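PDB 6QE7: anti-sigma-I factor RsgI3 from Clostridium thermocellum, which probably holds the sigma factor SigI3 inactive until its extracellular pair of PA14 domains, the part crystallised, binds plant polysaccharide such as pectin. Local coordinates for residues D44-R49 with R116-K121; G8-N13 with G35-S40; D70-W75 with L80-W85; Y105-E110 with A120-S125. All blocks are in the same frame, centred on the assembly; numbering follows the deposited sequence.

Interaction 1: D44-R49 with R116-K121; sequences DTYSVR and RAASAK. With CA (calcium ion), chain E; CA (calcium ion), chain D.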
# COMPACT_ATOMS: atom_id res chain seq x y z
N ASP A 44 -3.13 7.04 -12.86
CA ASP A 44 -2.12 7.55 -11.92
C ASP A 44 -1.95 6.62 -10.69
O ASP A 44 -2.85 5.80 -10.38
CB ASP A 44 -2.37 9.01 -11.52
CG ASP A 44 -2.24 10.03 -12.64
OD1 ASP A 44 -1.61 9.68 -13.62
OD2 ASP A 44 -2.80 11.20 -12.52
N THR A 45 -0.78 6.78 -10.04
CA THR A 45 -0.36 6.11 -8.79
C THR A 45 -0.71 4.62 -8.86
O THR A 45 -1.58 4.19 -8.12
CB THR A 45 -1.03 6.78 -7.58
OG1 THR A 45 -2.42 6.75 -7.86
CG2 THR A 45 -0.63 8.22 -7.35
N TYR A 46 -0.01 3.85 -9.70
CA TYR A 46 -0.19 2.41 -9.75
C TYR A 46 1.19 1.77 -9.75
O TYR A 46 2.20 2.52 -9.92
CB TYR A 46 -1.12 1.96 -10.89
CG TYR A 46 -0.77 2.39 -12.29
CD1 TYR A 46 0.08 1.65 -13.06
CD2 TYR A 46 -1.42 3.47 -12.91
CE1 TYR A 46 0.36 1.98 -14.38
CE2 TYR A 46 -1.24 3.74 -14.26
CZ TYR A 46 -0.30 3.04 -14.99
OH TYR A 46 -0.04 3.31 -16.32
N SER A 47 1.19 0.47 -9.45
CA SER A 47 2.43 -0.33 -9.35
C SER A 47 2.17 -1.75 -9.82
O SER A 47 1.03 -2.21 -9.75
CB SER A 47 3.07 -0.27 -7.98
OG SER A 47 2.20 -0.67 -6.92
N VAL A 48 3.27 -2.36 -10.28
CA VAL A 48 3.31 -3.67 -10.94
C VAL A 48 4.57 -4.32 -10.40
O VAL A 48 5.64 -3.70 -10.44
CB VAL A 48 3.33 -3.58 -12.49
CG1 VAL A 48 3.08 -4.94 -13.04
CG2 VAL A 48 2.28 -2.61 -13.07
N ARG A 49 4.39 -5.58 -10.03
CA ARG A 49 5.48 -6.48 -9.70
C ARG A 49 5.43 -7.69 -10.63
O ARG A 49 4.48 -8.43 -10.57
CB ARG A 49 5.37 -7.00 -8.28
CG ARG A 49 6.67 -7.68 -7.87
CD ARG A 49 6.54 -8.25 -6.51
NE ARG A 49 6.70 -7.19 -5.56
CZ ARG A 49 5.84 -6.85 -4.60
NH1 ARG A 49 4.66 -7.42 -4.51
NH2 ARG A 49 6.19 -5.91 -3.72
N ARG A 116 1.10 11.64 -15.32
CA ARG A 116 1.47 11.82 -16.74
C ARG A 116 1.71 10.46 -17.38
O ARG A 116 0.78 9.58 -17.35
CB ARG A 116 2.64 12.77 -16.79
CG ARG A 116 2.26 14.03 -16.04
CD ARG A 116 3.10 15.20 -16.45
NE ARG A 116 2.75 16.34 -15.60
CZ ARG A 116 2.68 17.60 -16.02
NH1 ARG A 116 2.92 17.89 -17.29
NH2 ARG A 116 2.43 18.57 -15.16
N ALA A 117 2.80 10.33 -18.09
CA ALA A 117 3.03 9.18 -18.98
C ALA A 117 3.42 7.96 -18.15
O ALA A 117 3.94 8.13 -17.05
CB ALA A 117 4.08 9.56 -19.99
N ALA A 118 3.20 6.75 -18.65
CA ALA A 118 3.53 5.48 -17.95
C ALA A 118 4.00 4.45 -18.98
O ALA A 118 3.27 4.25 -20.01
CB ALA A 118 2.32 5.01 -17.14
N SER A 119 5.17 3.84 -18.75
CA SER A 119 5.70 2.74 -19.59
C SER A 119 6.68 1.86 -18.82
O SER A 119 7.32 2.35 -17.87
CB SER A 119 6.39 3.28 -20.86
OG SER A 119 7.34 4.31 -20.57
N ALA A 120 6.86 0.62 -19.27
CA ALA A 120 7.81 -0.32 -18.64
C ALA A 120 8.25 -1.34 -19.69
O ALA A 120 7.39 -2.07 -20.27
CB ALA A 120 7.20 -0.98 -17.43
N LYS A 121 9.55 -1.43 -19.82
CA LYS A 121 10.24 -2.34 -20.78
C LYS A 121 11.49 -2.90 -20.14
O LYS A 121 12.25 -2.08 -19.50
CB LYS A 121 10.71 -1.56 -22.00
CG LYS A 121 9.56 -0.92 -22.75
CD LYS A 121 9.94 -0.01 -23.87
CE LYS A 121 8.67 0.69 -24.33
NZ LYS A 121 8.74 1.04 -25.75
CA CA E . -3.91 4.91 -8.19
CA CA D . 4.71 8.94 -15.04
O HOH W 1 -1.51 9.40 -16.07
O HOH W 2 -1.60 12.60 -14.37
O HOH W 3 5.77 11.14 -13.78
O HOH W 4 6.11 11.03 -16.14
O HOH W 5 -6.30 4.44 -7.75
O HOH W 6 -4.41 3.44 -10.09
O HOH W 7 -5.17 6.71 -9.26
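Y46 and A118 meet where two backbones face each other without pairing: the nearest CA atoms, those of D44 and R116, are 7.4 Å apart, and contact is left to side chains and water. The Y46 hydroxyl end does the touching. With CG between the backbone N and the carbonyl carbon (chi1 55°), the ring reaches across to the A118 methyl, which points back at it; CZ of Y46 lies 3.9 Å from CB of A118, an oblique approach to the ring. The polar end of Y46 is turned to the carbonyl of G35, which hydrogen-bonds its OH.

D44 links to R116 through water. One water lies between OD1 of D44 and O of R116, 2.6 Å from the latter; a second donates to OD2 of D44 at 2.6 Å and accepts from N of R116 at 3.0 Å.

Each segment also serves a calcium ion: D44 O, T45 O and T45 OG1 bind one, the last at 2.4 Å, and A117 O binds the other at 2.3 Å. Strand 105-113 pairs with strand 46-51, Q113 meeting T45 and Y46 in a G1 beta bulge, while strand 119-125 belongs to the second sheet of this PA14 domain.

Interaction 2: G8-N13 with G35-S40; sequences GEYYNN and GTPDQS. With CA (calcium ion), chain E.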
# COMPACT_ATOMS: atom_id res chain seq x y z
N GLY A 8 2.60 -10.89 -13.46
CA GLY A 8 2.41 -9.47 -13.16
C GLY A 8 1.33 -9.26 -12.12
O GLY A 8 0.19 -9.78 -12.27
N GLU A 9 1.72 -8.64 -11.03
CA GLU A 9 0.79 -8.23 -9.96
C GLU A 9 0.57 -6.73 -10.18
O GLU A 9 1.58 -5.95 -10.07
CB GLU A 9 1.33 -8.51 -8.54
CG GLU A 9 1.76 -9.93 -8.15
CD GLU A 9 2.91 -9.99 -7.13
OE1 GLU A 9 3.06 -9.04 -6.30
OE2 GLU A 9 3.68 -10.94 -7.18
N TYR A 10 -0.69 -6.34 -10.31
CA TYR A 10 -1.14 -4.98 -10.64
C TYR A 10 -1.91 -4.41 -9.48
O TYR A 10 -2.91 -4.95 -9.01
CB TYR A 10 -2.00 -5.04 -11.90
CG TYR A 10 -1.19 -5.32 -13.13
CD1 TYR A 10 -0.83 -6.61 -13.46
CD2 TYR A 10 -0.75 -4.31 -13.96
CE1 TYR A 10 -0.07 -6.87 -14.61
CE2 TYR A 10 -0.04 -4.57 -15.13
CZ TYR A 10 0.31 -5.86 -15.46
OH TYR A 10 1.07 -6.11 -16.58
N TYR A 11 -1.41 -3.29 -8.98
CA TYR A 11 -1.95 -2.65 -7.76
C TYR A 11 -2.43 -1.25 -8.17
O TYR A 11 -1.69 -0.61 -8.90
CB TYR A 11 -0.81 -2.59 -6.74
CG TYR A 11 -0.28 -3.91 -6.26
CD1 TYR A 11 0.68 -4.60 -7.00
CD2 TYR A 11 -0.64 -4.42 -5.01
CE1 TYR A 11 1.20 -5.79 -6.57
CE2 TYR A 11 -0.12 -5.61 -4.55
CZ TYR A 11 0.79 -6.27 -5.33
OH TYR A 11 1.23 -7.46 -4.91
N ASN A 12 -3.46 -0.72 -7.51
CA ASN A 12 -4.05 0.62 -7.78
C ASN A 12 -3.42 1.73 -6.94
O ASN A 12 -3.83 2.91 -7.13
CB ASN A 12 -5.57 0.63 -7.54
CG ASN A 12 -6.30 0.46 -8.84
OD1 ASN A 12 -5.97 1.16 -9.79
ND2 ASN A 12 -7.25 -0.48 -8.94
N ASN A 13 -2.49 1.40 -6.06
CA ASN A 13 -1.56 2.36 -5.39
C ASN A 13 -0.14 2.13 -5.95
O ASN A 13 0.12 1.04 -6.56
CB ASN A 13 -1.64 2.17 -3.87
CG ASN A 13 -2.77 2.94 -3.21
OD1 ASN A 13 -3.33 3.86 -3.80
ND2 ASN A 13 -3.01 2.69 -1.93
N GLY A 35 -2.30 6.49 -19.76
CA GLY A 35 -3.40 5.62 -19.33
C GLY A 35 -2.87 4.62 -18.32
O GLY A 35 -1.88 4.91 -17.65
N THR A 36 -3.46 3.43 -18.33
CA THR A 36 -3.26 2.38 -17.32
C THR A 36 -3.17 1.05 -18.07
O THR A 36 -3.55 0.96 -19.22
CB THR A 36 -4.44 2.45 -16.35
OG1 THR A 36 -5.38 1.62 -17.00
CG2 THR A 36 -5.00 3.84 -16.13
N PRO A 37 -2.64 0.00 -17.45
CA PRO A 37 -2.62 -1.32 -18.07
C PRO A 37 -3.98 -2.03 -18.29
O PRO A 37 -3.98 -3.11 -18.80
CB PRO A 37 -1.85 -2.15 -17.00
CG PRO A 37 -1.05 -1.10 -16.19
CD PRO A 37 -2.06 0.02 -16.10
N ASP A 38 -5.07 -1.53 -17.72
CA ASP A 38 -6.33 -2.30 -17.70
C ASP A 38 -7.43 -1.38 -17.18
O ASP A 38 -7.14 -0.54 -16.32
CB ASP A 38 -6.23 -3.50 -16.75
CG ASP A 38 -7.44 -4.42 -16.83
OD1 ASP A 38 -7.42 -5.32 -17.72
OD2 ASP A 38 -8.40 -4.22 -16.04
N GLN A 39 -8.66 -1.55 -17.62
CA GLN A 39 -9.78 -0.69 -17.16
C GLN A 39 -9.96 -0.80 -15.63
O GLN A 39 -10.53 0.11 -15.08
CB GLN A 39 -11.07 -1.11 -17.84
CG GLN A 39 -11.60 -2.47 -17.37
CD GLN A 39 -12.86 -2.84 -18.13
OE1 GLN A 39 -13.39 -2.00 -18.87
NE2 GLN A 39 -13.33 -4.08 -17.98
N SER A 40 -9.53 -1.88 -14.96
CA SER A 40 -9.69 -2.07 -13.48
C SER A 40 -8.57 -1.31 -12.73
O SER A 40 -8.64 -1.21 -11.49
CB SER A 40 -9.72 -3.51 -13.14
OG SER A 40 -8.46 -4.10 -13.34
CA CA E . -3.91 4.91 -8.19
O HOH W 6 -4.41 3.44 -10.09
O HOH W 8 -4.38 5.41 -5.86
O HOH W 5 -6.30 4.44 -7.75
O HOH W 7 -5.17 6.71 -9.26
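Apolar packing between Y10 and P37 makes one half of this contact, and a single amide hydrogen bond from N12 to S40 makes the other. In the apolar half, CE2 of Y10 lies 3.6 Å from CB of P37, and its neighbour CD2 is 3.9 Å from CG of P37, so one side of the phenol meets two carbons of the pyrrolidine ring at an oblique angle. Beyond this patch, the ring of F21 stacks on Y10, whose OH is hydrogen-bonded to D25 and R23.

The polar half is nearly straight: ND2 of N12 donates to O of S40 at 3.0 Å with an N-H...O angle of 172°. The acceptor lies 5° out of the N12 amide plane, and the donor is in the carbonyl plane of S40. The other end of that amide, OD1, accepts from the backbone N of G42, so both ends of the group are held and its rotation is fixed.

Within 35-40, OD2 of D38 accepts from N of S40 at 2.8 Å and OG of S40 at 2.7 Å, from opposite faces of the carboxylate. The first bond defines an Asx turn.

Metal coordination comes last: O of N12 binds calcium at 2.3 Å, and OD1 of N12 takes a hydrogen bond from one of the ion's waters. D44 and T45 complete the protein ligands of this water-rich calcium site, beside the end of strand 6-11.

Interaction 3: D70-W75 with L80-W85; sequences DGVRLW and LLIDKW. With CA (calcium ion), chain D.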
# COMPACT_ATOMS: atom_id res chain seq x y z
N ASP A 70 7.24 5.50 -14.19
CA ASP A 70 8.33 6.14 -13.46
C ASP A 70 9.41 5.16 -13.04
O ASP A 70 10.24 4.79 -13.86
CB ASP A 70 7.82 6.93 -12.27
CG ASP A 70 6.96 8.09 -12.75
OD1 ASP A 70 5.77 7.81 -13.18
OD2 ASP A 70 7.41 9.24 -12.65
N GLY A 71 9.40 4.72 -11.80
CA GLY A 71 10.61 4.14 -11.20
C GLY A 71 10.63 2.64 -11.32
O GLY A 71 9.66 2.00 -11.78
N VAL A 72 11.77 2.08 -10.98
CA VAL A 72 11.96 0.62 -11.17
C VAL A 72 12.91 0.10 -10.12
O VAL A 72 13.86 0.77 -9.79
CB VAL A 72 12.45 0.38 -12.60
CG1 VAL A 72 13.74 1.14 -12.85
CG2 VAL A 72 12.60 -1.13 -12.97
N ARG A 73 12.80 -1.17 -9.84
CA ARG A 73 13.88 -1.93 -9.21
C ARG A 73 13.97 -3.28 -9.90
O ARG A 73 12.89 -3.90 -10.14
CB ARG A 73 13.56 -2.12 -7.72
CG ARG A 73 13.61 -0.86 -6.86
CD ARG A 73 13.63 -1.29 -5.39
NE ARG A 73 14.10 -0.12 -4.66
CZ ARG A 73 13.33 0.71 -3.99
NH1 ARG A 73 12.00 0.51 -3.83
NH2 ARG A 73 13.96 1.69 -3.38
N LEU A 74 15.18 -3.72 -10.24
CA LEU A 74 15.36 -5.05 -10.89
C LEU A 74 16.30 -5.89 -10.08
O LEU A 74 17.45 -5.46 -9.89
CB LEU A 74 15.96 -4.89 -12.30
CG LEU A 74 16.07 -6.18 -13.11
CD1 LEU A 74 14.73 -6.87 -13.24
CD2 LEU A 74 16.65 -5.91 -14.50
N TRP A 75 15.82 -7.09 -9.72
CA TRP A 75 16.63 -8.17 -9.12
C TRP A 75 16.76 -9.28 -10.14
O TRP A 75 15.71 -9.73 -10.70
CB TRP A 75 16.07 -8.75 -7.81
CG TRP A 75 15.95 -7.81 -6.67
CD1 TRP A 75 16.76 -7.74 -5.59
CD2 TRP A 75 14.89 -6.87 -6.42
NE1 TRP A 75 16.32 -6.78 -4.74
CE2 TRP A 75 15.15 -6.27 -5.18
CE3 TRP A 75 13.78 -6.44 -7.14
CZ2 TRP A 75 14.33 -5.29 -4.61
CZ3 TRP A 75 12.97 -5.49 -6.57
CH2 TRP A 75 13.25 -4.90 -5.33
N LEU A 80 20.29 -7.09 -6.47
CA LEU A 80 19.59 -5.84 -6.88
C LEU A 80 20.49 -5.14 -7.90
O LEU A 80 21.46 -4.53 -7.47
CB LEU A 80 19.31 -4.98 -5.65
CG LEU A 80 18.66 -3.62 -5.90
CD1 LEU A 80 17.32 -3.77 -6.57
CD2 LEU A 80 18.46 -2.87 -4.58
N LEU A 81 20.18 -5.23 -9.20
CA LEU A 81 21.05 -4.69 -10.28
C LEU A 81 20.71 -3.22 -10.52
O LEU A 81 21.64 -2.49 -10.75
CB LEU A 81 20.77 -5.49 -11.56
CG LEU A 81 21.29 -6.93 -11.54
CD1 LEU A 81 20.97 -7.64 -12.84
CD2 LEU A 81 22.76 -6.93 -11.24
N ILE A 82 19.40 -2.86 -10.52
CA ILE A 82 18.89 -1.49 -10.79
C ILE A 82 17.93 -1.05 -9.69
O ILE A 82 16.97 -1.79 -9.37
CB ILE A 82 18.24 -1.42 -12.17
CG1 ILE A 82 19.17 -1.94 -13.26
CG2 ILE A 82 17.85 -0.00 -12.48
CD1 ILE A 82 18.41 -2.35 -14.51
N ASP A 83 18.25 0.10 -9.14
CA ASP A 83 17.55 0.73 -8.00
C ASP A 83 17.33 2.18 -8.40
O ASP A 83 18.15 3.00 -8.09
CB ASP A 83 18.31 0.61 -6.68
CG ASP A 83 17.46 0.98 -5.47
OD1 ASP A 83 16.34 1.41 -5.66
OD2 ASP A 83 17.93 0.83 -4.36
N LYS A 84 16.21 2.46 -9.04
CA LYS A 84 15.90 3.82 -9.50
C LYS A 84 14.44 4.12 -9.19
O LYS A 84 13.65 4.31 -10.17
CB LYS A 84 16.19 3.93 -10.98
CG LYS A 84 17.66 3.85 -11.32
CD LYS A 84 18.49 4.90 -10.67
CE LYS A 84 19.93 4.68 -11.10
NZ LYS A 84 20.68 5.92 -10.94
N TRP A 85 14.09 4.03 -7.92
CA TRP A 85 12.69 4.17 -7.49
C TRP A 85 12.35 5.64 -7.33
O TRP A 85 12.54 6.19 -6.25
CB TRP A 85 12.51 3.45 -6.17
CG TRP A 85 11.07 3.13 -5.91
CD1 TRP A 85 10.30 3.61 -4.89
CD2 TRP A 85 10.27 2.15 -6.58
NE1 TRP A 85 9.05 3.04 -4.95
CE2 TRP A 85 9.02 2.08 -5.90
CE3 TRP A 85 10.44 1.38 -7.72
CZ2 TRP A 85 7.94 1.38 -6.38
CZ3 TRP A 85 9.37 0.62 -8.18
CH2 TRP A 85 8.14 0.60 -7.50
CA CA D . 4.71 8.94 -15.04
O HOH W 3 5.77 11.14 -13.78
O HOH W 9 16.75 2.01 -2.62
O HOH W 4 6.11 11.03 -16.14
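Torsions on both strands bring R73 to D83 and W85: CG of R73 stands anti to the carbonyl carbon (chi1 -68°) and its chain runs extended from CG to NE, while CG of D83 lies opposite its own backbone N (chi1 -167°). The segments form a beta hairpin, strands 72-75 and 80-84 running antiparallel with axes 4.7 Å apart. V72 with K84 and L74 with I82 are hydrogen-bonded pairs; R73 with D83 and W75 with L80 are non-hydrogen-bonded. A classic bulge at L81 and I82 shifts the register, and O of L74 takes N of L81 at 2.8 Å besides a weak bond from N of I82.

R73 and D83 form a salt bridge, NE of R73 reaching OD1 of D83 at 2.9 Å from above the carboxylate plane; a water accepts from NH2 of R73. The guanidinium lies flat on W85, centres 4.3 Å apart, making an off-centre cation-pi contact. On the other face of the hairpin, V72, L74 and I82 pack against T66 of strand 60-69. D70, just before the hairpin, gives OD1 to calcium at 2.4 Å. At the far end, CD1 of L80 sits over one face of W75, 3.7 Å from the centroid of its five-membered ring.

Interaction 4: Y105-E110 with A120-S125; sequences YDIKME and AKLMWS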
# COMPACT_ATOMS: atom_id res chain seq x y z
N TYR A 105 17.11 -18.38 -13.49
CA TYR A 105 17.49 -17.44 -12.40
C TYR A 105 16.22 -16.70 -11.95
O TYR A 105 15.42 -16.27 -12.83
CB TYR A 105 18.60 -16.51 -12.90
CG TYR A 105 19.93 -17.16 -13.22
CD1 TYR A 105 20.86 -17.49 -12.24
CD2 TYR A 105 20.28 -17.43 -14.54
CE1 TYR A 105 22.09 -18.08 -12.56
CE2 TYR A 105 21.50 -18.00 -14.86
CZ TYR A 105 22.42 -18.35 -13.88
OH TYR A 105 23.65 -18.88 -14.28
N ASP A 106 16.00 -16.51 -10.64
CA ASP A 106 14.96 -15.58 -10.12
C ASP A 106 15.12 -14.20 -10.78
O ASP A 106 16.21 -13.74 -11.05
CB ASP A 106 14.97 -15.42 -8.61
CG ASP A 106 14.56 -16.68 -7.90
OD1 ASP A 106 13.92 -17.53 -8.53
OD2 ASP A 106 14.88 -16.81 -6.72
N ILE A 107 14.01 -13.65 -11.22
CA ILE A 107 13.92 -12.26 -11.69
C ILE A 107 12.68 -11.61 -11.02
O ILE A 107 11.68 -12.27 -10.75
CB ILE A 107 13.95 -12.21 -13.21
CG1 ILE A 107 14.03 -10.76 -13.67
CG2 ILE A 107 12.73 -12.92 -13.79
CD1 ILE A 107 14.60 -10.58 -15.05
N LYS A 108 12.86 -10.39 -10.55
CA LYS A 108 11.78 -9.59 -9.99
C LYS A 108 12.00 -8.17 -10.46
O LYS A 108 13.10 -7.65 -10.32
CB LYS A 108 11.77 -9.66 -8.47
CG LYS A 108 10.83 -8.63 -7.85
CD LYS A 108 10.61 -8.90 -6.38
CE LYS A 108 11.92 -8.92 -5.58
NZ LYS A 108 11.63 -9.06 -4.13
N MET A 109 10.99 -7.62 -11.09
CA MET A 109 11.01 -6.24 -11.52
C MET A 109 9.80 -5.57 -10.89
O MET A 109 8.69 -6.04 -11.11
CB MET A 109 10.98 -6.16 -13.05
CG MET A 109 10.85 -4.75 -13.51
SD MET A 109 11.22 -4.63 -15.31
CE MET A 109 10.73 -2.95 -15.68
N GLU A 110 10.07 -4.51 -10.12
CA GLU A 110 9.06 -3.64 -9.47
C GLU A 110 9.06 -2.35 -10.24
O GLU A 110 10.13 -1.91 -10.67
CB GLU A 110 9.37 -3.46 -7.98
CG GLU A 110 9.08 -4.75 -7.23
CD GLU A 110 9.35 -4.71 -5.72
OE1 GLU A 110 9.87 -3.74 -5.26
OE2 GLU A 110 8.93 -5.63 -5.06
N ALA A 120 6.86 0.62 -19.27
CA ALA A 120 7.81 -0.32 -18.64
C ALA A 120 8.25 -1.34 -19.69
O ALA A 120 7.39 -2.07 -20.27
CB ALA A 120 7.20 -0.98 -17.43
N LYS A 121 9.55 -1.43 -19.82
CA LYS A 121 10.24 -2.34 -20.78
C LYS A 121 11.49 -2.90 -20.14
O LYS A 121 12.25 -2.08 -19.50
CB LYS A 121 10.71 -1.56 -22.00
CG LYS A 121 9.56 -0.92 -22.75
CD LYS A 121 9.94 -0.01 -23.87
CE LYS A 121 8.67 0.69 -24.33
NZ LYS A 121 8.74 1.04 -25.75
N LEU A 122 11.67 -4.21 -20.32
CA LEU A 122 12.84 -4.95 -19.82
C LEU A 122 13.58 -5.57 -21.02
O LEU A 122 12.98 -6.39 -21.69
CB LEU A 122 12.37 -6.05 -18.86
CG LEU A 122 13.45 -6.98 -18.34
CD1 LEU A 122 14.46 -6.21 -17.53
CD2 LEU A 122 12.87 -8.09 -17.50
N MET A 123 14.85 -5.24 -21.19
CA MET A 123 15.69 -5.72 -22.30
C MET A 123 16.94 -6.41 -21.76
O MET A 123 17.17 -6.39 -20.54
CB MET A 123 16.05 -4.52 -23.17
CG MET A 123 14.84 -3.82 -23.66
SD MET A 123 15.19 -2.56 -24.80
CE MET A 123 15.93 -1.26 -23.83
N TRP A 124 17.66 -7.11 -22.61
CA TRP A 124 18.95 -7.72 -22.27
C TRP A 124 19.83 -7.75 -23.52
O TRP A 124 19.31 -7.67 -24.59
CB TRP A 124 18.83 -9.12 -21.67
CG TRP A 124 18.35 -10.20 -22.56
CD1 TRP A 124 17.89 -10.08 -23.84
CD2 TRP A 124 18.12 -11.55 -22.16
NE1 TRP A 124 17.38 -11.28 -24.25
CE2 TRP A 124 17.55 -12.21 -23.27
CE3 TRP A 124 18.40 -12.29 -21.02
CZ2 TRP A 124 17.27 -13.56 -23.26
CZ3 TRP A 124 18.11 -13.63 -21.01
CH2 TRP A 124 17.53 -14.26 -22.12
N SER A 125 21.12 -7.88 -23.32
CA SER A 125 22.19 -7.92 -24.34
C SER A 125 23.33 -8.73 -23.75
O SER A 125 23.35 -8.94 -22.48
CB SER A 125 22.58 -6.53 -24.77
OG SER A 125 23.41 -5.90 -23.81
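M109 and L122 pass one another in opposite directions in the space between two strands whose axes come no closer than 9.8 Å. From CB, M109 heads toward strand 120-125, and its CG takes the position opposite the backbone N (chi1 174°), after which the chain stays extended to the methyl. CB and CG bridge the gap, leaving the close approaches to the last two atoms. SD meets CB of L122 at 4.0 Å, flanking the base of that leucine. CE goes further along the opposing strand, to 4.4 Å from CB of A120 and 4.2 Å from O of K121. The straight chain therefore lays sulfur and methyl along three consecutive residues.

L122 has a second contact: its CD2 reaches CD1 of I107 at 3.9 Å, a tip-to-tip meeting of two branched side chains. The distances are those of van der Waals packing, and the 184 Å² buried between the segments comes mostly from M109 and L122.

Residues of neighbouring strands close around these groups: M109 also touches W50, T68, V72 and L74, and L122 touches L74. The strand directions differ by 149°, and each strand belongs to a separate antiparallel sheet. Apolar side chains interleaved between two facing sheets are the mark of a beta-sandwich core, here that of the first PA14 domain.

Strand 105-113 connects much of this domain: R73 O to E110 N at 2.9 Å and W75 N to K108 O at 2.8 Å join interaction 3 to interaction 4, and R49 NE to E110 OE2 at 2.8 Å links interaction 1 to interaction 4. Interactions 1 and 4 also share A120 and K121. Two calcium sites tie the rest together. Interactions 1 and 2 supply one site with D44, T45 and N12, and their centres lie 8 Å apart; S47 OG and N13 O approach to 2.7 Å. Interactions 1 and 3 supply the other with A117 and D70, joined by D69, Q113 and V115. Interactions 2 and 3 stay about 8 Å apart at their nearest atoms.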